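Local coordinates for protein fatty acid synthase 1, isoform A (Drosophila melanogaster, PDB 6FN6) that probably builds long-chain saturated fatty acids from acetyl-CoA and malonyl-CoA with NADPH, this chain being its modifying region of dehydratase, enoylreductase and ketoreductase, at residues Ile8-Leu13 with Asn74-Phe79; Asp18-Gly23 with Gly146-Gly151; Asp27-Phe32 with Ala68-Lys73; Pro33-Met38 with Asn169-Met174; Arg141-Gly146 with Arg188-Pro193. One frame throughout, in Å; residues are numbered along the deposited sequence.

How the interactions relate
All five contacts lie in the dehydratase part of the chain. Interactions 1 and 3 stay within the predicted N-terminal hotdog fold and rest on antiparallel backbone bonds; interaction 1 has an apolar face and a more exposed one, whereas interaction 3 mixes buried and exposed apolar residues. Interaction 5 belongs to the predicted C-terminal hotdog fold and is buried, with an aromatic ring and an arginine meeting backbone. Interactions 2 and 4 join the two folds near the predicted catalytic pair, the first through loops and two phenylalanines, the second through helices buried against each other. Phe32 of interaction 3 touches Phe79 of interaction 1, and Gly146 is shared by interactions 2 and 5.

Interaction 1 of 5, residues Ile8-Leu13 with Asn74-Phe79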
# COMPACT_ATOMS: atom_id res chain seq x y z
N ILE A 8 10.61 15.16 -25.12
CA ILE A 8 9.90 16.42 -25.02
C ILE A 8 8.90 16.53 -26.17
O ILE A 8 9.26 16.37 -27.33
CB ILE A 8 10.87 17.62 -25.02
CG1 ILE A 8 11.98 17.42 -23.99
CG2 ILE A 8 10.12 18.92 -24.75
CD1 ILE A 8 11.49 17.21 -22.57
N VAL A 9 7.65 16.81 -25.83
CA VAL A 9 6.62 17.02 -26.84
C VAL A 9 6.01 18.40 -26.61
O VAL A 9 5.52 18.70 -25.52
CB VAL A 9 5.55 15.92 -26.80
CG1 VAL A 9 4.46 16.20 -27.82
CG2 VAL A 9 6.18 14.56 -27.05
N GLU A 10 6.04 19.22 -27.65
CA GLU A 10 5.54 20.58 -27.56
C GLU A 10 4.25 20.71 -28.36
O GLU A 10 4.20 20.31 -29.53
CB GLU A 10 6.60 21.57 -28.07
CG GLU A 10 6.33 23.02 -27.74
CD GLU A 10 7.52 23.91 -28.06
OE1 GLU A 10 8.66 23.40 -28.08
OE2 GLU A 10 7.32 25.13 -28.28
N VAL A 11 3.22 21.25 -27.74
CA VAL A 11 1.96 21.51 -28.43
C VAL A 11 1.66 23.00 -28.40
O VAL A 11 1.72 23.64 -27.35
CB VAL A 11 0.80 20.68 -27.83
CG1 VAL A 11 1.11 19.20 -27.92
CG2 VAL A 11 0.53 21.09 -26.39
N ASP A 12 1.33 23.55 -29.57
CA ASP A 12 1.04 24.97 -29.73
C ASP A 12 -0.30 25.16 -30.42
O ASP A 12 -0.47 24.79 -31.58
CB ASP A 12 2.16 25.65 -30.52
CG ASP A 12 1.92 27.15 -30.68
OD1 ASP A 12 1.07 27.70 -29.96
OD2 ASP A 12 2.59 27.76 -31.54
N LEU A 13 -1.26 25.74 -29.71
CA LEU A 13 -2.61 25.91 -30.24
C LEU A 13 -2.65 26.89 -31.41
O LEU A 13 -3.68 27.02 -32.07
CB LEU A 13 -3.56 26.38 -29.14
CG LEU A 13 -4.18 25.29 -28.26
CD1 LEU A 13 -3.10 24.44 -27.58
CD2 LEU A 13 -5.12 25.89 -27.24
N ASN A 74 -2.26 31.65 -26.91
CA ASN A 74 -0.96 31.35 -27.51
C ASN A 74 -0.58 29.92 -27.17
O ASN A 74 -0.25 29.12 -28.05
CB ASN A 74 0.11 32.35 -27.05
CG ASN A 74 0.17 32.50 -25.54
OD1 ASN A 74 -0.85 32.74 -24.89
ND2 ASN A 74 1.36 32.38 -24.98
N ALA A 75 -0.64 29.60 -25.88
CA ALA A 75 -0.49 28.22 -25.40
C ALA A 75 0.70 27.48 -25.99
O ALA A 75 0.52 26.53 -26.75
CB ALA A 75 -1.76 27.44 -25.67
N VAL A 76 1.91 27.90 -25.65
CA VAL A 76 3.08 27.08 -25.93
C VAL A 76 3.42 26.33 -24.64
O VAL A 76 3.86 26.91 -23.65
CB VAL A 76 4.27 27.94 -26.47
CG1 VAL A 76 4.79 28.93 -25.42
CG2 VAL A 76 5.39 27.03 -26.96
N VAL A 77 3.16 25.02 -24.65
CA VAL A 77 3.35 24.19 -23.47
C VAL A 77 4.18 22.97 -23.84
O VAL A 77 3.98 22.36 -24.89
CB VAL A 77 1.99 23.78 -22.87
CG1 VAL A 77 1.12 23.11 -23.91
CG2 VAL A 77 2.19 22.86 -21.67
N LYS A 78 5.10 22.60 -22.95
CA LYS A 78 6.01 21.50 -23.21
C LYS A 78 5.72 20.31 -22.30
O LYS A 78 5.70 20.44 -21.08
CB LYS A 78 7.45 21.98 -23.00
CG LYS A 78 7.83 23.13 -23.93
CD LYS A 78 9.32 23.42 -23.94
CE LYS A 78 9.65 24.52 -24.95
NZ LYS A 78 11.11 24.81 -25.05
N PHE A 79 5.49 19.15 -22.91
CA PHE A 79 5.27 17.92 -22.14
C PHE A 79 6.51 17.03 -22.19
O PHE A 79 7.06 16.77 -23.26
CB PHE A 79 4.06 17.15 -22.68
CG PHE A 79 2.76 17.88 -22.54
CD1 PHE A 79 2.20 18.12 -21.30
CD2 PHE A 79 2.07 18.30 -23.67
CE1 PHE A 79 0.99 18.79 -21.17
CE2 PHE A 79 0.86 18.96 -23.55
CZ PHE A 79 0.32 19.21 -22.30
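Val9 and Val11 of strand 8-12 pair with Phe79 and Val77 of strand 76-79 in the antiparallel sheet of the predicted N-terminal hotdog fold, where strand 7-12 is the outermost strand within the chain. Both are hydrogen-bonded pairs. Val9 and Phe79 exchange two nearly straight N-H to O bonds; Val11 N donates to Val77 O at 3.2 Å, while the return bond from Val77 N to Val11 O is weak at 3.4 Å. At the non-hydrogen-bonded pair Glu10-Lys78, the CA of Glu10 makes a C-H contact with Val77 O at 3.6 Å.

The apolar contacts lie on the face of Val9, Val11, Val77 and Phe79. Beta-branched valine suits an extended chain, and Val11 and Val77 lie side by side, pointing the same way. Val11 CG2 also reaches Phe79 CE2 at 3.6 Å, oblique to the ring. Helix 34-48 covers this face, with Leu40 against both Val9 and Phe79.

The other face is mostly polar, with Val76 beside Glu10. Glu10 and Lys78 run alongside each other as extended chains, yet Glu10 OE1 is 4.1 Å from Lys78 NZ, beyond a salt bridge, an attraction that exposure probably weakens. Asp12 turns its OD1 to the backbone N of Ser14. Where the strands end, Leu13 CD1 rests 3.8 Å from the poorly ordered Ala75 CB.

Interaction 2 of 5, residues Asp18-Gly23 with Gly146-Gly151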
# COMPACT_ATOMS: atom_id res chain seq x y z
N ASP A 18 -2.66 21.24 -33.64
CA ASP A 18 -3.04 21.25 -32.23
C ASP A 18 -4.20 22.20 -31.94
O ASP A 18 -4.67 22.29 -30.81
CB ASP A 18 -1.83 21.63 -31.37
CG ASP A 18 -0.70 20.63 -31.49
OD1 ASP A 18 -0.98 19.42 -31.58
OD2 ASP A 18 0.48 21.06 -31.50
N ALA A 19 -4.66 22.89 -32.98
CA ALA A 19 -5.69 23.92 -32.83
C ALA A 19 -6.98 23.36 -32.22
O ALA A 19 -7.64 24.04 -31.44
CB ALA A 19 -5.99 24.56 -34.18
N PHE A 20 -7.34 22.14 -32.60
CA PHE A 20 -8.59 21.52 -32.14
C PHE A 20 -8.72 21.49 -30.61
O PHE A 20 -9.83 21.48 -30.08
CB PHE A 20 -8.70 20.10 -32.69
CG PHE A 20 -7.80 19.11 -31.99
CD1 PHE A 20 -6.47 19.01 -32.34
CD2 PHE A 20 -8.30 18.29 -31.00
CE1 PHE A 20 -5.64 18.10 -31.70
CE2 PHE A 20 -7.48 17.38 -30.35
CZ PHE A 20 -6.15 17.29 -30.70
N LEU A 21 -7.59 21.48 -29.91
CA LEU A 21 -7.59 21.33 -28.46
C LEU A 21 -8.40 22.43 -27.76
O LEU A 21 -8.86 22.25 -26.63
CB LEU A 21 -6.16 21.34 -27.93
CG LEU A 21 -5.28 20.15 -28.34
CD1 LEU A 21 -3.83 20.40 -27.97
CD2 LEU A 21 -5.78 18.86 -27.69
N ALA A 22 -8.57 23.56 -28.43
CA ALA A 22 -9.35 24.66 -27.87
C ALA A 22 -10.79 24.23 -27.62
O ALA A 22 -11.49 24.82 -26.79
CB ALA A 22 -9.30 25.86 -28.79
N GLY A 23 -11.24 23.21 -28.34
CA GLY A 23 -12.59 22.70 -28.19
C GLY A 23 -12.86 22.10 -26.83
O GLY A 23 -14.00 22.04 -26.38
N GLY A 146 -16.57 22.28 -27.58
CA GLY A 146 -16.74 22.89 -28.89
C GLY A 146 -16.01 22.11 -29.96
O GLY A 146 -15.18 21.25 -29.67
N GLY A 147 -16.31 22.41 -31.22
CA GLY A 147 -15.68 21.75 -32.34
C GLY A 147 -15.85 20.24 -32.34
O GLY A 147 -16.94 19.73 -32.06
N ILE A 148 -14.77 19.53 -32.64
CA ILE A 148 -14.84 18.08 -32.80
C ILE A 148 -15.04 17.38 -31.45
O ILE A 148 -15.36 16.19 -31.41
CB ILE A 148 -13.57 17.55 -33.50
CG1 ILE A 148 -12.32 17.85 -32.68
CG2 ILE A 148 -13.47 18.16 -34.90
CD1 ILE A 148 -11.06 17.19 -33.22
N PHE A 149 -14.86 18.11 -30.36
CA PHE A 149 -15.11 17.55 -29.03
C PHE A 149 -16.61 17.44 -28.77
O PHE A 149 -17.03 16.86 -27.77
CB PHE A 149 -14.45 18.40 -27.95
CG PHE A 149 -12.98 18.13 -27.77
CD1 PHE A 149 -12.55 17.16 -26.88
CD2 PHE A 149 -12.03 18.83 -28.50
CE1 PHE A 149 -11.20 16.90 -26.71
CE2 PHE A 149 -10.69 18.58 -28.34
CZ PHE A 149 -10.27 17.61 -27.44
N ARG A 150 -17.42 18.00 -29.67
CA ARG A 150 -18.86 17.79 -29.62
C ARG A 150 -19.19 16.55 -30.45
O ARG A 150 -19.95 16.62 -31.41
CB ARG A 150 -19.61 19.02 -30.14
CG ARG A 150 -19.79 20.11 -29.09
CD ARG A 150 -20.40 21.37 -29.68
NE ARG A 150 -21.76 21.16 -30.16
CZ ARG A 150 -22.86 21.54 -29.51
NH1 ARG A 150 -22.78 22.15 -28.33
NH2 ARG A 150 -24.05 21.30 -30.04
N GLY A 151 -18.62 15.41 -30.05
CA GLY A 151 -18.68 14.21 -30.86
C GLY A 151 -19.74 13.19 -30.48
O GLY A 151 -19.87 12.16 -31.14
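Phe20 and Phe149 meet rim to rim, with planes only 11° apart and centroids 6.0 Å from each other, and neither ring lies over the face of the other. The nearest atoms are Phe20 CD2 and Phe149 CE2, 3.6 Å apart. Ile148 CD1 meets the Phe20 ring obliquely, 3.7 Å from Phe20 CD2. At the edge of the Phe149 ring lies Phe20 O, 3.5 Å from Phe149 CE2, where the slightly positive rim C-H suits a carbonyl oxygen.

Beside the rings the backbones join: Gly146 N donates to Gly23 O at 2.8 Å, in the carbonyl plane and on a lone pair. Gly23, with no side chain, lets its CA come 3.3 Å from Gly146 O, where a CB would collide. Phe149 also touches His24 and Asp175, the predicted proton acceptor and donor, consistent with a place beside the dehydratase active site, between the two halves of a double hotdog fold.

Interaction 3 of 5, residues Asp27-Phe32 with Ala68-Lys73; sequences DGRILF and ATILNK
Ile30 and Leu71 bury the most surface here, followed by Phe32. The side chains of Ile30 and Leu71 cross at about a right angle, with Ile30 CG2 4.1 Å from Leu71 CB, and Leu71 N donates to Ile30 O at 2.9 Å, tilted 30° from the carbonyl plane. Phe32 binds through its backbone, its N giving a bond of 2.8 Å to Thr69 O. Its CG is anti to the backbone N (chi1 -164°), and the ring extends away from segment 68-73, although its edge still meets Leu71 CD1, 4.1 Å from Phe32 CD1. Leu71 and Phe32 are buried, which suits their large apolar groups, while Ile30 is partly exposed. On the face of Leu31 and Ile70, Leu31 CD2 touches Ala68 CB at 3.9 Å; Ile70 CD1 meets both CD and NH1 of Arg29.

The short antiparallel strand 70-71 is outermost, within this chain, in a small sheet whose next strands are 29-31, 24-26 and 143-145. Leu31 is backbone-bonded to His24 in strand 24-26, and the Phe32 ring meets Tyr37 of helix 34-48 edge-to-face and also touches Phe79 of strand 76-83.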
# COMPACT_ATOMS: atom_id res chain seq x y z
N ASP A 27 -15.27 24.94 -17.90
CA ASP A 27 -15.51 26.01 -16.95
C ASP A 27 -14.79 27.29 -17.37
O ASP A 27 -14.16 27.95 -16.55
CB ASP A 27 -15.06 25.58 -15.55
CG ASP A 27 -15.64 26.46 -14.45
OD1 ASP A 27 -16.48 27.33 -14.76
OD2 ASP A 27 -15.25 26.28 -13.28
N GLY A 28 -14.90 27.64 -18.65
CA GLY A 28 -14.36 28.89 -19.15
C GLY A 28 -12.86 28.91 -19.37
O GLY A 28 -12.26 29.98 -19.50
N ARG A 29 -12.24 27.73 -19.42
CA ARG A 29 -10.81 27.65 -19.67
C ARG A 29 -10.46 26.39 -20.46
O ARG A 29 -11.12 25.36 -20.35
CB ARG A 29 -10.04 27.68 -18.34
CG ARG A 29 -10.73 26.94 -17.19
CD ARG A 29 -10.01 27.12 -15.86
NE ARG A 29 -10.77 26.53 -14.76
CZ ARG A 29 -10.64 25.28 -14.32
NH1 ARG A 29 -9.76 24.46 -14.87
NH2 ARG A 29 -11.40 24.86 -13.31
N ILE A 30 -9.41 26.49 -21.28
CA ILE A 30 -8.96 25.36 -22.09
C ILE A 30 -8.15 24.41 -21.22
O ILE A 30 -7.16 24.81 -20.60
CB ILE A 30 -8.14 25.83 -23.31
CG1 ILE A 30 -8.97 26.76 -24.19
CG2 ILE A 30 -7.63 24.63 -24.11
CD1 ILE A 30 -8.18 27.46 -25.28
N LEU A 31 -8.56 23.14 -21.19
CA LEU A 31 -7.84 22.12 -20.44
C LEU A 31 -7.27 21.07 -21.37
O LEU A 31 -7.98 20.56 -22.24
CB LEU A 31 -8.75 21.45 -19.42
CG LEU A 31 -8.79 22.08 -18.03
CD1 LEU A 31 -9.45 23.44 -18.10
CD2 LEU A 31 -9.54 21.16 -17.07
N PHE A 32 -6.00 20.73 -21.20
CA PHE A 32 -5.43 19.65 -21.98
C PHE A 32 -6.12 18.37 -21.55
O PHE A 32 -6.06 17.99 -20.38
CB PHE A 32 -3.92 19.53 -21.78
CG PHE A 32 -3.25 18.69 -22.83
CD1 PHE A 32 -3.07 19.19 -24.11
CD2 PHE A 32 -2.84 17.40 -22.56
CE1 PHE A 32 -2.47 18.42 -25.09
CE2 PHE A 32 -2.23 16.63 -23.53
CZ PHE A 32 -2.05 17.14 -24.80
N ALA A 68 -4.76 19.22 -13.49
CA ALA A 68 -5.22 19.71 -14.77
C ALA A 68 -4.17 20.60 -15.43
O ALA A 68 -3.40 21.27 -14.74
CB ALA A 68 -6.53 20.48 -14.61
N THR A 69 -4.14 20.59 -16.75
CA THR A 69 -3.24 21.45 -17.51
C THR A 69 -4.07 22.50 -18.23
O THR A 69 -4.86 22.18 -19.12
CB THR A 69 -2.38 20.68 -18.54
OG1 THR A 69 -1.74 19.56 -17.91
CG2 THR A 69 -1.32 21.59 -19.14
N ILE A 70 -3.88 23.75 -17.84
CA ILE A 70 -4.62 24.85 -18.42
C ILE A 70 -3.78 25.45 -19.53
O ILE A 70 -2.57 25.63 -19.38
CB ILE A 70 -4.98 25.90 -17.35
CG1 ILE A 70 -5.96 25.29 -16.34
CG2 ILE A 70 -5.58 27.15 -17.99
CD1 ILE A 70 -6.30 26.19 -15.16
N LEU A 71 -4.42 25.75 -20.66
CA LEU A 71 -3.73 26.37 -21.79
C LEU A 71 -4.35 27.72 -22.09
O LEU A 71 -5.56 27.90 -21.94
CB LEU A 71 -3.79 25.46 -23.02
CG LEU A 71 -3.56 23.97 -22.80
CD1 LEU A 71 -3.69 23.21 -24.11
CD2 LEU A 71 -2.20 23.70 -22.16
N ASN A 72 -3.52 28.67 -22.52
CA ASN A 72 -3.99 29.99 -22.93
C ASN A 72 -4.30 30.00 -24.43
O ASN A 72 -4.48 28.95 -25.04
CB ASN A 72 -2.95 31.05 -22.58
CG ASN A 72 -2.65 31.11 -21.10
OD1 ASN A 72 -1.49 30.98 -20.68
ND2 ASN A 72 -3.68 31.29 -20.29
N LYS A 73 -4.39 31.19 -25.02
CA LYS A 73 -4.62 31.30 -26.45
C LYS A 73 -3.35 30.96 -27.23
O LYS A 73 -3.36 30.09 -28.10
CB LYS A 73 -5.09 32.71 -26.82
CG LYS A 73 -5.31 32.91 -28.31
CD LYS A 73 -6.13 34.16 -28.58
CE LYS A 73 -6.44 34.31 -30.06
NZ LYS A 73 -7.29 35.50 -30.34

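Interaction 4 of 5, residues Pro33-Met38 with Asn169-Met174; sequences PATGYM and NWISFM
Thr35 donates its OG1 proton to the backbone O of Ile171 at 3.0 Å, and this is the polar bond that ties the first turn of helix 34-38 to that of helix 170-174. OG1 stands between Thr35's own backbone N and carbonyl carbon (chi1 63°), which points it at the neighbouring helix; it is tilted 30° from the plane of the Ile171 carbonyl. The other branch of the threonine is apolar and lies on the Met174 backbone, Thr35 CG2 being 3.6 Å from Met174 C, so one small residue serves both a buried polar atom and its greasy surroundings.

Ile171 packs beside them. Its CG2 meets Pro33 CG at 3.5 Å, the two side chains crossing at about a right angle, and comes within 3.9 Å of Gly36 CA; a CB on Gly36 would run into Pro33 O of the same turn. Farther along, Met38 CE is 4.4 Å from Met174 SD, a loose contact between flexible chains. The axes of helix segments 34-38 and 170-174 pass 8.4 Å apart at 133°.

In the second shell, Asn169 caps helix 170-174: its OD1 accepts from Ser172 N at 2.7 Å, which helps hold the first turn, where Ile171 sits. Ile171 packs in turn on Phe20. With Asp175, the predicted proton donor, next in sequence and near Thr35, this meeting of the two hotdog helices probably borders the active site of a double hotdog dehydratase.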
# COMPACT_ATOMS: atom_id res chain seq x y z
N PRO A 33 -6.80 17.69 -22.49
CA PRO A 33 -7.63 16.55 -22.10
C PRO A 33 -6.83 15.38 -21.55
O PRO A 33 -5.71 15.13 -21.98
CB PRO A 33 -8.32 16.16 -23.41
CG PRO A 33 -7.38 16.61 -24.47
CD PRO A 33 -6.76 17.87 -23.96
N ALA A 34 -7.43 14.68 -20.59
CA ALA A 34 -6.84 13.47 -20.04
C ALA A 34 -6.48 12.52 -21.17
O ALA A 34 -5.42 11.88 -21.17
CB ALA A 34 -7.80 12.82 -19.07
N THR A 35 -7.37 12.43 -22.15
CA THR A 35 -7.18 11.57 -23.31
C THR A 35 -6.07 12.09 -24.21
O THR A 35 -5.50 11.34 -25.01
CB THR A 35 -8.47 11.45 -24.13
OG1 THR A 35 -8.83 12.74 -24.64
CG2 THR A 35 -9.60 10.92 -23.26
N GLY A 36 -5.76 13.37 -24.07
CA GLY A 36 -4.63 13.95 -24.77
C GLY A 36 -3.34 13.32 -24.29
O GLY A 36 -2.48 12.93 -25.09
N TYR A 37 -3.20 13.22 -22.97
CA TYR A 37 -2.04 12.60 -22.36
C TYR A 37 -1.88 11.15 -22.81
O TYR A 37 -0.79 10.72 -23.18
CB TYR A 37 -2.15 12.63 -20.84
CG TYR A 37 -1.98 14.00 -20.24
CD1 TYR A 37 -0.76 14.64 -20.27
CD2 TYR A 37 -3.05 14.63 -19.63
CE1 TYR A 37 -0.61 15.90 -19.70
CE2 TYR A 37 -2.91 15.87 -19.06
CZ TYR A 37 -1.69 16.50 -19.10
OH TYR A 37 -1.57 17.75 -18.52
N MET A 38 -2.98 10.42 -22.77
CA MET A 38 -2.98 9.01 -23.13
C MET A 38 -2.47 8.85 -24.56
O MET A 38 -1.68 7.95 -24.85
CB MET A 38 -4.38 8.42 -22.99
CG MET A 38 -4.95 8.53 -21.58
SD MET A 38 -6.69 8.07 -21.46
CE MET A 38 -6.67 6.43 -22.16
N ASN A 169 -9.44 11.40 -35.27
CA ASN A 169 -8.83 12.08 -34.13
C ASN A 169 -9.08 11.29 -32.85
O ASN A 169 -10.18 11.29 -32.31
CB ASN A 169 -9.38 13.51 -34.00
CG ASN A 169 -8.70 14.30 -32.89
OD1 ASN A 169 -8.67 13.88 -31.74
ND2 ASN A 169 -8.16 15.47 -33.24
N TRP A 170 -8.04 10.61 -32.36
CA TRP A 170 -8.17 9.73 -31.20
C TRP A 170 -8.43 10.50 -29.91
O TRP A 170 -9.16 10.03 -29.04
CB TRP A 170 -6.93 8.86 -31.05
CG TRP A 170 -6.79 7.82 -32.11
CD1 TRP A 170 -6.16 7.94 -33.31
CD2 TRP A 170 -7.32 6.49 -32.08
NE1 TRP A 170 -6.25 6.77 -34.02
CE2 TRP A 170 -6.97 5.86 -33.29
CE3 TRP A 170 -8.06 5.76 -31.14
CZ2 TRP A 170 -7.32 4.55 -33.58
CZ3 TRP A 170 -8.42 4.46 -31.43
CH2 TRP A 170 -8.04 3.87 -32.64
N ILE A 171 -7.82 11.68 -29.78
CA ILE A 171 -7.99 12.48 -28.57
C ILE A 171 -9.46 12.85 -28.39
O ILE A 171 -10.05 12.59 -27.34
CB ILE A 171 -7.10 13.73 -28.60
CG1 ILE A 171 -5.62 13.32 -28.59
CG2 ILE A 171 -7.42 14.66 -27.42
CD1 ILE A 171 -4.65 14.47 -28.79
N SER A 172 -10.05 13.45 -29.41
CA SER A 172 -11.44 13.88 -29.33
C SER A 172 -12.35 12.67 -29.11
O SER A 172 -13.26 12.71 -28.28
CB SER A 172 -11.86 14.64 -30.59
OG SER A 172 -12.15 13.75 -31.66
N PHE A 173 -12.10 11.60 -29.86
CA PHE A 173 -12.95 10.43 -29.80
C PHE A 173 -12.95 9.80 -28.41
O PHE A 173 -14.00 9.52 -27.84
CB PHE A 173 -12.52 9.39 -30.83
CG PHE A 173 -13.26 8.09 -30.71
CD1 PHE A 173 -14.51 7.95 -31.28
CD2 PHE A 173 -12.70 7.02 -30.04
CE1 PHE A 173 -15.20 6.76 -31.17
CE2 PHE A 173 -13.39 5.83 -29.92
CZ PHE A 173 -14.64 5.69 -30.49
N MET A 174 -11.76 9.57 -27.86
CA MET A 174 -11.65 8.97 -26.54
C MET A 174 -12.22 9.91 -25.48
O MET A 174 -12.75 9.45 -24.47
CB MET A 174 -10.19 8.60 -26.23
CG MET A 174 -9.72 7.34 -26.95
SD MET A 174 -8.23 6.59 -26.26
CE MET A 174 -6.98 7.82 -26.67

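Interaction 5 of 5, residues Arg141-Gly146 with Arg188-Pro193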
# COMPACT_ATOMS: atom_id res chain seq x y z
N ARG A 141 -23.50 21.89 -16.48
CA ARG A 141 -22.60 21.32 -15.48
C ARG A 141 -21.24 22.01 -15.45
O ARG A 141 -20.51 21.88 -14.48
CB ARG A 141 -22.41 19.83 -15.74
CG ARG A 141 -23.70 19.03 -15.72
CD ARG A 141 -23.41 17.56 -15.51
NE ARG A 141 -24.50 16.69 -15.92
CZ ARG A 141 -24.54 15.38 -15.70
NH1 ARG A 141 -23.53 14.78 -15.07
NH2 ARG A 141 -25.57 14.66 -16.11
N GLY A 142 -20.92 22.75 -16.51
CA GLY A 142 -19.65 23.46 -16.58
C GLY A 142 -18.82 23.13 -17.81
O GLY A 142 -17.87 23.86 -18.13
N TYR A 143 -19.14 22.04 -18.48
CA TYR A 143 -18.42 21.64 -19.69
C TYR A 143 -18.80 22.52 -20.87
O TYR A 143 -19.96 22.55 -21.28
CB TYR A 143 -18.70 20.18 -20.04
CG TYR A 143 -18.46 19.20 -18.91
CD1 TYR A 143 -17.20 18.64 -18.71
CD2 TYR A 143 -19.49 18.81 -18.07
CE1 TYR A 143 -16.98 17.74 -17.68
CE2 TYR A 143 -19.28 17.91 -17.05
CZ TYR A 143 -18.03 17.37 -16.86
OH TYR A 143 -17.82 16.48 -15.83
N ASP A 144 -17.82 23.21 -21.43
CA ASP A 144 -18.05 24.09 -22.58
C ASP A 144 -17.40 23.52 -23.83
O ASP A 144 -16.58 24.17 -24.46
CB ASP A 144 -17.51 25.48 -22.29
CG ASP A 144 -18.02 26.05 -20.98
OD1 ASP A 144 -19.20 26.47 -20.93
OD2 ASP A 144 -17.26 26.05 -19.99
N TYR A 145 -17.80 22.31 -24.20
CA TYR A 145 -17.19 21.63 -25.34
C TYR A 145 -17.52 22.33 -26.65
O TYR A 145 -18.59 22.91 -26.81
CB TYR A 145 -17.65 20.17 -25.41
CG TYR A 145 -17.16 19.30 -24.27
CD1 TYR A 145 -15.80 19.12 -24.04
CD2 TYR A 145 -18.06 18.66 -23.42
CE1 TYR A 145 -15.35 18.33 -22.99
CE2 TYR A 145 -17.61 17.86 -22.38
CZ TYR A 145 -16.26 17.70 -22.17
OH TYR A 145 -15.82 16.91 -21.13
N GLY A 146 -16.57 22.28 -27.58
CA GLY A 146 -16.74 22.89 -28.89
C GLY A 146 -16.01 22.11 -29.96
O GLY A 146 -15.18 21.25 -29.67
N ARG A 188 -25.55 16.66 -11.12
CA ARG A 188 -25.30 17.55 -12.25
C ARG A 188 -24.24 18.60 -11.91
O ARG A 188 -24.53 19.79 -11.89
CB ARG A 188 -26.59 18.25 -12.67
CG ARG A 188 -27.76 17.31 -12.89
CD ARG A 188 -29.02 18.09 -13.22
NE ARG A 188 -28.98 18.70 -14.55
CZ ARG A 188 -29.84 19.62 -14.98
NH1 ARG A 188 -30.81 20.04 -14.19
NH2 ARG A 188 -29.72 20.12 -16.20
N GLU A 189 -23.02 18.14 -11.66
CA GLU A 189 -21.92 19.03 -11.33
C GLU A 189 -20.71 18.71 -12.20
O GLU A 189 -20.73 17.76 -12.98
CB GLU A 189 -21.56 18.89 -9.85
CG GLU A 189 -22.62 19.41 -8.88
CD GLU A 189 -22.89 20.89 -9.04
OE1 GLU A 189 -24.00 21.33 -8.67
OE2 GLU A 189 -22.00 21.61 -9.53
N LEU A 190 -19.66 19.52 -12.07
CA LEU A 190 -18.48 19.36 -12.90
C LEU A 190 -17.57 18.25 -12.36
O LEU A 190 -17.08 18.33 -11.23
CB LEU A 190 -17.70 20.68 -12.99
CG LEU A 190 -16.48 20.69 -13.90
CD1 LEU A 190 -16.86 20.40 -15.34
CD2 LEU A 190 -15.74 22.02 -13.80
N TYR A 191 -17.37 17.22 -13.18
CA TYR A 191 -16.47 16.12 -12.85
C TYR A 191 -15.29 16.09 -13.81
O TYR A 191 -15.46 16.27 -15.02
CB TYR A 191 -17.20 14.78 -12.93
CG TYR A 191 -18.07 14.43 -11.74
CD1 TYR A 191 -17.51 13.92 -10.58
CD2 TYR A 191 -19.45 14.61 -11.79
CE1 TYR A 191 -18.30 13.59 -9.49
CE2 TYR A 191 -20.24 14.29 -10.71
CZ TYR A 191 -19.67 13.77 -9.56
OH TYR A 191 -20.46 13.45 -8.48
N LEU A 192 -14.10 15.84 -13.28
CA LEU A 192 -12.90 15.67 -14.10
C LEU A 192 -12.26 14.32 -13.80
O LEU A 192 -12.24 13.88 -12.64
CB LEU A 192 -11.91 16.81 -13.85
CG LEU A 192 -12.31 18.20 -14.36
CD1 LEU A 192 -11.33 19.24 -13.87
CD2 LEU A 192 -12.37 18.21 -15.88
N PRO A 193 -11.74 13.64 -14.83
CA PRO A 193 -11.12 12.32 -14.61
C PRO A 193 -10.00 12.34 -13.58
O PRO A 193 -9.19 13.26 -13.58
CB PRO A 193 -10.57 11.96 -15.99
CG PRO A 193 -11.39 12.73 -16.95
CD PRO A 193 -11.72 14.02 -16.26
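Tyr143 and Arg141 make a buried contact with Arg188 to Tyr191 in the predicted C-terminal hotdog fold, where the chain leaving helix 131-141 packs against the lead-in to strand 191-201. It is side chain against backbone and methyl group rather than strand pairing. The Tyr143 hydroxyl donates to Tyr191 O, lying in the carbonyl plane on a lone pair, so the phenol's polar tip is satisfied inside an otherwise apolar setting. Over the centre of the same ring sits Leu190 CD1, 3.6 Å from the centroid and 14° off the ring normal, a CH-pi contact. Leu190 CB also rests 3.4 Å from Arg141 O.

Gly142 makes the turn possible. It ends the helix in a Schellman motif at a positive phi of 124°, a conformation that glycine adopts readily, and thereby brings Tyr143 round to segment 188-193.

The Arg141 chain, extended from CG to NE, passes over the backbone of Arg188 and Glu189, its CD 3.7 Å from Glu189 O, and crosses the Arg188 side chain at about a right angle. The guanidinium planes of Arg141 and Arg188 are turned 81° apart, and Arg141 NE to Arg188 NE is 5.1 Å. Such like charges would repel, but Glu137 forms a salt bridge with each and probably offsets this. Arg188 CA lies over one face of the Arg141 guanidinium, 3.9 Å from Arg141 NE.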